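Local coordinates for protein hydrolase, HD family (Bacillus thuringiensis serovar konkukian, PDB 3DJB) that is probably a metal-dependent hydrolase of the HD superfamily, an all-helical protein that binds a magnesium ion, at residues 169-181 and 194-208. The protein carries 3 engineered substitutions. Residues are numbered along the deposited sequence; the frame is centred on the assembly and turned at random.
Sequences SLNHFYEKLLKLK and EVRHRYMEQFIEQFM
The carboxylate of Glu-194 is shared by two cations: OE1 takes a weak hydrogen bond within a salt bridge from Lys-181 NZ at 3.0 Å, while OE2 forms a salt bridge with Arg-198 NH1, one helical turn further on, its hydrogen bond also weak. In Lys-181 a chi1 of 50° sets CG over one face of the His-197 imidazole, with Lys-181 CG 3.5 Å from the His-197 centroid in a CH-pi contact displaced toward the rim, and bends further along the chain turn NZ to Glu-194. That ring stands across the side chain of Leu-178, with His-197 NE2 lying 3.4 Å from Leu-178 CD2 and 2.7 Å from Leu-178 O. Beyond it the contact turns apolar. The methyl CE of selenomethionine Met-200, brought round by a bend at chi3, meets the edge of the Phe-173 ring at CE2 and also touches Leu-177 CD1. Ile-204 divides its branches: CD1 packs on Phe-173 CB at 3.6 Å, and CG2 approaches Tyr-174 OH. At the far end Leu-170 forks over two residues. Its CD1 sits above the centre of the Phe-207 ring in a CH-pi contact, Leu-170 CD1 being 3.9 Å from the Phe-207 centroid, and its CD2 meets CE of selenomethionine Met-208. The short helix 171-176 runs roughly antiparallel to helix 194-208, at 145° with axes 11.6 Å apart, and helix 129-142 packs on Phe-173 and Phe-203. Phe-207 also packs on Ile-130 of the second subunit, so the long helix serves the fold and the dimer together. The chemistry thus grades from a charged end, where Lys-181 and Arg-198 would probably favour an ionised Glu-194, to an apolar seam between the 169-181 segment and the long helix.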
loop_
_atom_site.group_PDB
_atom_site.type_symbol
_atom_site.label_atom_id
_atom_site.label_comp_id
_atom_site.label_asym_id
_atom_site.label_seq_id
_atom_site.Cartn_x
_atom_site.Cartn_y
_atom_site.Cartn_z
ATOM N N SER A 169 -2.186 -9.113 4.195
ATOM C CA SER A 169 -1.317 -7.971 4.446
ATOM C C SER A 169 -1.834 -6.989 5.470
ATOM O O SER A 169 -1.057 -6.429 6.226
ATOM C CB SER A 169 -1.053 -7.208 3.149
ATOM O OG SER A 169 -0.516 -8.058 2.150
ATOM N N LEU A 170 -3.138 -6.760 5.497
ATOM C CA LEU A 170 -3.688 -5.800 6.442
ATOM C C LEU A 170 -3.490 -6.228 7.879
ATOM O O LEU A 170 -3.300 -5.390 8.761
ATOM C CB LEU A 170 -5.177 -5.576 6.208
ATOM C CG LEU A 170 -5.736 -4.418 7.026
ATOM C CD1 LEU A 170 -5.742 -3.189 6.176
ATOM C CD2 LEU A 170 -7.134 -4.731 7.482
ATOM N N ASN A 171 -3.536 -7.530 8.125
ATOM C CA ASN A 171 -3.367 -8.025 9.485
ATOM C C ASN A 171 -1.980 -7.708 10.036
ATOM O O ASN A 171 -1.839 -7.339 11.204
ATOM C CB ASN A 171 -3.647 -9.531 9.534
ATOM C CG ASN A 171 -5.139 -9.851 9.450
ATOM O OD1 ASN A 171 -5.529 -10.950 9.056
ATOM N ND2 ASN A 171 -5.979 -8.889 9.837
ATOM N N HIS A 172 -0.961 -7.834 9.191
ATOM C CA HIS A 172 0.414 -7.553 9.601
ATOM C C HIS A 172 0.492 -6.247 10.403
ATOM O O HIS A 172 1.348 -6.095 11.276
ATOM C CB HIS A 172 1.326 -7.477 8.361
ATOM C CG HIS A 172 2.772 -7.199 8.667
ATOM N ND1 HIS A 172 3.198 -6.047 9.299
ATOM C CD2 HIS A 172 3.894 -7.909 8.395
ATOM C CE1 HIS A 172 4.514 -6.059 9.399
ATOM N NE2 HIS A 172 4.962 -7.177 8.857
ATOM N N PHE A 173 -0.405 -5.308 10.128
ATOM C CA PHE A 173 -0.367 -4.051 10.851
ATOM C C PHE A 173 -0.531 -4.276 12.345
ATOM O O PHE A 173 0.378 -3.977 13.129
ATOM C CB PHE A 173 -1.431 -3.099 10.309
ATOM C CG PHE A 173 -1.152 -2.630 8.906
ATOM C CD1 PHE A 173 -2.000 -2.969 7.865
ATOM C CD2 PHE A 173 0.006 -1.906 8.617
ATOM C CE1 PHE A 173 -1.704 -2.594 6.569
ATOM C CE2 PHE A 173 0.305 -1.528 7.319
ATOM C CZ PHE A 173 -0.547 -1.878 6.296
ATOM N N TYR A 174 -1.681 -4.812 12.742
ATOM C CA TYR A 174 -1.944 -5.088 14.153
ATOM C C TYR A 174 -0.915 -6.078 14.666
ATOM O O TYR A 174 -0.427 -5.952 15.792
ATOM C CB TYR A 174 -3.330 -5.694 14.329
ATOM C CG TYR A 174 -4.433 -4.804 13.849
ATOM C CD1 TYR A 174 -4.582 -3.512 14.357
ATOM C CD2 TYR A 174 -5.332 -5.243 12.875
ATOM C CE1 TYR A 174 -5.599 -2.684 13.903
ATOM C CE2 TYR A 174 -6.352 -4.423 12.416
ATOM C CZ TYR A 174 -6.478 -3.147 12.932
ATOM O OH TYR A 174 -7.487 -2.345 12.464
ATOM N N GLU A 175 -0.589 -7.054 13.819
ATOM C CA GLU A 175 0.371 -8.098 14.148
ATOM C C GLU A 175 1.648 -7.581 14.794
ATOM O O GLU A 175 1.892 -7.812 15.978
ATOM C CB GLU A 175 0.736 -8.892 12.890
ATOM C CG GLU A 175 0.577 -10.396 13.043
ATOM C CD GLU A 175 -0.880 -10.807 13.165
ATOM O OE1 GLU A 175 -1.562 -10.943 12.119
ATOM O OE2 GLU A 175 -1.349 -10.985 14.311
ATOM N N LYS A 176 2.466 -6.880 14.018
ATOM C CA LYS A 176 3.727 -6.386 14.541
ATOM C C LYS A 176 4.136 -5.029 13.989
ATOM O O LYS A 176 5.280 -4.855 13.580
ATOM C CB LYS A 176 4.840 -7.418 14.267
ATOM C CG LYS A 176 4.603 -8.809 14.906
ATOM C CD LYS A 176 5.786 -9.769 14.712
ATOM C CE LYS A 176 6.015 -10.131 13.249
ATOM N NZ LYS A 176 7.267 -10.926 13.040
ATOM N N LEU A 177 3.214 -4.069 13.978
ATOM C CA LEU A 177 3.530 -2.730 13.478
ATOM C C LEU A 177 2.935 -1.618 14.336
ATOM O O LEU A 177 3.644 -0.707 14.751
ATOM C CB LEU A 177 3.062 -2.560 12.022
ATOM C CG LEU A 177 4.066 -2.827 10.894
ATOM C CD1 LEU A 177 3.505 -2.379 9.549
ATOM C CD2 LEU A 177 5.330 -2.066 11.189
ATOM N N LEU A 178 1.635 -1.685 14.597
ATOM C CA LEU A 178 1.007 -0.660 15.410
ATOM C C LEU A 178 1.593 -0.647 16.818
ATOM O O LEU A 178 1.493 0.352 17.526
ATOM C CB LEU A 178 -0.506 -0.874 15.477
ATOM C CG LEU A 178 -1.299 -0.570 14.210
ATOM C CD1 LEU A 178 -2.776 -0.751 14.482
ATOM C CD2 LEU A 178 -1.028 0.858 13.767
ATOM N N LYS A 179 2.213 -1.755 17.218
ATOM C CA LYS A 179 2.807 -1.857 18.548
ATOM C C LYS A 179 4.294 -1.487 18.554
ATOM O O LYS A 179 5.041 -1.915 19.439
ATOM C CB LYS A 179 2.637 -3.278 19.094
ATOM C CG LYS A 179 3.417 -4.345 18.334
ATOM C CD LYS A 179 3.176 -5.742 18.908
ATOM C CE LYS A 179 1.747 -6.210 18.661
ATOM N NZ LYS A 179 1.504 -7.599 19.132
ATOM N N LEU A 180 4.716 -0.687 17.571
ATOM C CA LEU A 180 6.109 -0.249 17.455
ATOM C C LEU A 180 6.343 1.119 18.042
ATOM O O LEU A 180 7.467 1.454 18.388
ATOM C CB LEU A 180 6.554 -0.242 15.997
ATOM C CG LEU A 180 6.919 -1.619 15.457
ATOM C CD1 LEU A 180 7.170 -1.520 13.976
ATOM C CD2 LEU A 180 8.151 -2.142 16.180
ATOM N N LYS A 181 5.280 1.907 18.142
ATOM C CA LYS A 181 5.366 3.249 18.705
ATOM C C LYS A 181 5.533 3.202 20.217
ATOM O O LYS A 181 5.704 4.227 20.870
ATOM C CB LYS A 181 4.116 4.055 18.332
ATOM C CG LYS A 181 2.798 3.351 18.621
ATOM C CD LYS A 181 2.262 3.602 20.025
ATOM C CE LYS A 181 1.628 4.978 20.152
ATOM N NZ LYS A 181 2.617 6.067 19.936
ATOM N N GLU A 194 4.128 8.759 17.195
ATOM C CA GLU A 194 2.712 8.937 17.455
ATOM C C GLU A 194 2.051 9.488 16.203
ATOM O O GLU A 194 0.974 9.057 15.826
ATOM C CB GLU A 194 2.507 9.912 18.607
ATOM C CG GLU A 194 2.097 9.239 19.906
ATOM C CD GLU A 194 0.710 8.624 19.828
ATOM O OE1 GLU A 194 0.368 7.820 20.726
ATOM O OE2 GLU A 194 -0.037 8.952 18.875
ATOM N N VAL A 195 2.705 10.436 15.545
ATOM C CA VAL A 195 2.127 11.016 14.352
ATOM C C VAL A 195 2.074 9.954 13.269
ATOM O O VAL A 195 1.053 9.807 12.596
ATOM C CB VAL A 195 2.941 12.229 13.856
ATOM C CG1 VAL A 195 2.049 13.145 13.069
ATOM C CG2 VAL A 195 3.540 12.975 15.029
ATOM N N ARG A 196 3.164 9.207 13.107
ATOM C CA ARG A 196 3.231 8.145 12.091
ATOM C C ARG A 196 2.202 7.049 12.380
ATOM O O ARG A 196 1.473 6.603 11.476
ATOM C CB ARG A 196 4.609 7.471 12.067
ATOM C CG ARG A 196 5.746 8.210 11.365
ATOM C CD ARG A 196 6.448 7.220 10.444
ATOM N NE ARG A 196 7.835 7.551 10.161
ATOM C CZ ARG A 196 8.259 8.741 9.759
ATOM N NH1 ARG A 196 7.399 9.731 9.598
ATOM N NH2 ARG A 196 9.541 8.938 9.494
ATOM N N HIS A 197 2.180 6.608 13.644
ATOM C CA HIS A 197 1.275 5.554 14.106
ATOM C C HIS A 197 -0.172 5.941 13.857
ATOM O O HIS A 197 -0.966 5.147 13.356
ATOM C CB HIS A 197 1.495 5.272 15.605
ATOM C CG HIS A 197 0.643 4.160 16.146
ATOM N ND1 HIS A 197 -0.478 4.381 16.917
ATOM C CD2 HIS A 197 0.755 2.813 16.029
ATOM C CE1 HIS A 197 -1.021 3.222 17.254
ATOM N NE2 HIS A 197 -0.293 2.256 16.727
ATOM N N ARG A 198 -0.498 7.179 14.202
ATOM C CA ARG A 198 -1.840 7.697 14.030
ATOM C C ARG A 198 -2.292 7.515 12.591
ATOM O O ARG A 198 -3.414 7.068 12.358
ATOM C CB ARG A 198 -1.868 9.179 14.387
ATOM C CG ARG A 198 -3.246 9.747 14.660
ATOM C CD ARG A 198 -3.129 11.222 15.002
ATOM N NE ARG A 198 -2.004 11.479 15.903
ATOM C CZ ARG A 198 -1.846 10.924 17.106
ATOM N NH1 ARG A 198 -0.784 11.225 17.841
ATOM N NH2 ARG A 198 -2.742 10.064 17.581
ATOM N N TYR A 199 -1.421 7.849 11.633
ATOM C CA TYR A 199 -1.754 7.741 10.209
ATOM C C TYR A 199 -2.134 6.313 9.795
ATOM O O TYR A 199 -3.102 6.118 9.058
ATOM C CB TYR A 199 -0.598 8.269 9.330
ATOM C CG TYR A 199 -0.986 8.443 7.858
ATOM C CD1 TYR A 199 -0.403 7.663 6.861
ATOM C CD2 TYR A 199 -2.018 9.307 7.489
ATOM C CE1 TYR A 199 -0.848 7.728 5.536
ATOM C CE2 TYR A 199 -2.478 9.386 6.170
ATOM C CZ TYR A 199 -1.899 8.591 5.201
ATOM O OH TYR A 199 -2.409 8.609 3.924
HETATM N N MSE A 200 -1.384 5.319 10.267
HETATM C CA MSE A 200 -1.699 3.938 9.943
HETATM C C MSE A 200 -3.076 3.593 10.522
HETATM O O MSE A 200 -3.820 2.800 9.949
HETATM C CB MSE A 200 -0.619 2.997 10.495
HETATM C CG MSE A 200 0.764 3.198 9.867
HETATM SE SE MSE A 200 2.134 1.900 10.416
HETATM C CE MSE A 200 2.123 0.680 8.907
ATOM N N GLU A 201 -3.421 4.205 11.653
ATOM C CA GLU A 201 -4.718 3.960 12.289
ATOM C C GLU A 201 -5.840 4.510 11.409
ATOM O O GLU A 201 -6.748 3.772 11.008
ATOM C CB GLU A 201 -4.771 4.612 13.688
ATOM C CG GLU A 201 -3.762 3.999 14.680
ATOM C CD GLU A 201 -3.895 4.490 16.131
ATOM O OE1 GLU A 201 -3.704 5.708 16.393
ATOM O OE2 GLU A 201 -4.174 3.634 17.007
ATOM N N GLN A 202 -5.762 5.806 11.113
ATOM C CA GLN A 202 -6.739 6.494 10.277
ATOM C C GLN A 202 -6.823 5.832 8.911
ATOM O O GLN A 202 -7.900 5.751 8.324
ATOM C CB GLN A 202 -6.342 7.959 10.113
ATOM C CG GLN A 202 -6.146 8.680 11.429
ATOM C CD GLN A 202 -5.243 9.893 11.304
ATOM O OE1 GLN A 202 -4.829 10.475 12.310
ATOM N NE2 GLN A 202 -4.931 10.281 10.068
ATOM N N PHE A 203 -5.685 5.369 8.401
ATOM C CA PHE A 203 -5.666 4.694 7.105
ATOM C C PHE A 203 -6.555 3.445 7.153
ATOM O O PHE A 203 -7.519 3.337 6.391
ATOM C CB PHE A 203 -4.235 4.300 6.727
ATOM C CG PHE A 203 -4.148 3.433 5.506
ATOM C CD1 PHE A 203 -4.314 2.058 5.598
ATOM C CD2 PHE A 203 -3.903 3.990 4.265
ATOM C CE1 PHE A 203 -4.240 1.250 4.463
ATOM C CE2 PHE A 203 -3.829 3.190 3.129
ATOM C CZ PHE A 203 -3.997 1.818 3.230
ATOM N N ILE A 204 -6.230 2.513 8.054
ATOM C CA ILE A 204 -6.999 1.281 8.210
ATOM C C ILE A 204 -8.457 1.631 8.528
ATOM O O ILE A 204 -9.350 0.782 8.442
ATOM C CB ILE A 204 -6.393 0.370 9.327
ATOM C CG1 ILE A 204 -4.948 -0.003 8.967
ATOM C CG2 ILE A 204 -7.186 -0.920 9.458
ATOM C CD1 ILE A 204 -4.311 -1.017 9.911
ATOM N N GLU A 205 -8.695 2.894 8.869
ATOM C CA GLU A 205 -10.040 3.355 9.170
ATOM C C GLU A 205 -10.713 3.759 7.874
ATOM O O GLU A 205 -11.915 3.573 7.707
ATOM C CB GLU A 205 -9.994 4.551 10.105
ATOM C CG GLU A 205 -11.291 4.803 10.840
ATOM C CD GLU A 205 -11.063 5.549 12.140
ATOM O OE1 GLU A 205 -10.550 6.698 12.063
ATOM O OE2 GLU A 205 -11.389 4.985 13.225
ATOM N N GLN A 206 -9.939 4.324 6.957
ATOM C CA GLN A 206 -10.493 4.726 5.681
ATOM C C GLN A 206 -10.523 3.505 4.804
ATOM O O GLN A 206 -11.364 3.385 3.931
ATOM C CB GLN A 206 -9.626 5.779 5.016
ATOM C CG GLN A 206 -9.968 6.006 3.556
ATOM C CD GLN A 206 -11.216 6.835 3.381
ATOM O OE1 GLN A 206 -11.866 6.793 2.331
ATOM N NE2 GLN A 206 -11.553 7.612 4.409
ATOM N N PHE A 207 -9.591 2.593 5.029
ATOM C CA PHE A 207 -9.544 1.389 4.225
ATOM C C PHE A 207 -10.758 0.537 4.473
ATOM O O PHE A 207 -11.350 0.023 3.538
ATOM C CB PHE A 207 -8.284 0.585 4.543
ATOM C CG PHE A 207 -8.206 -0.756 3.852
ATOM C CD1 PHE A 207 -8.936 -1.846 4.310
ATOM C CD2 PHE A 207 -7.342 -0.944 2.777
ATOM C CE1 PHE A 207 -8.796 -3.099 3.708
ATOM C CE2 PHE A 207 -7.201 -2.192 2.175
ATOM C CZ PHE A 207 -7.924 -3.267 2.643
HETATM N N MSE A 208 -11.134 0.395 5.738
HETATM C CA MSE A 208 -12.272 -0.444 6.107
HETATM C C MSE A 208 -13.619 0.036 5.593
HETATM O O MSE A 208 -14.394 -0.744 5.037
HETATM C CB MSE A 208 -12.329 -0.588 7.624
HETATM C CG MSE A 208 -12.492 -2.029 8.072
HETATM SE SE MSE A 208 -11.265 -3.212 7.135
HETATM C CE MSE A 208 -9.600 -2.477 7.804
#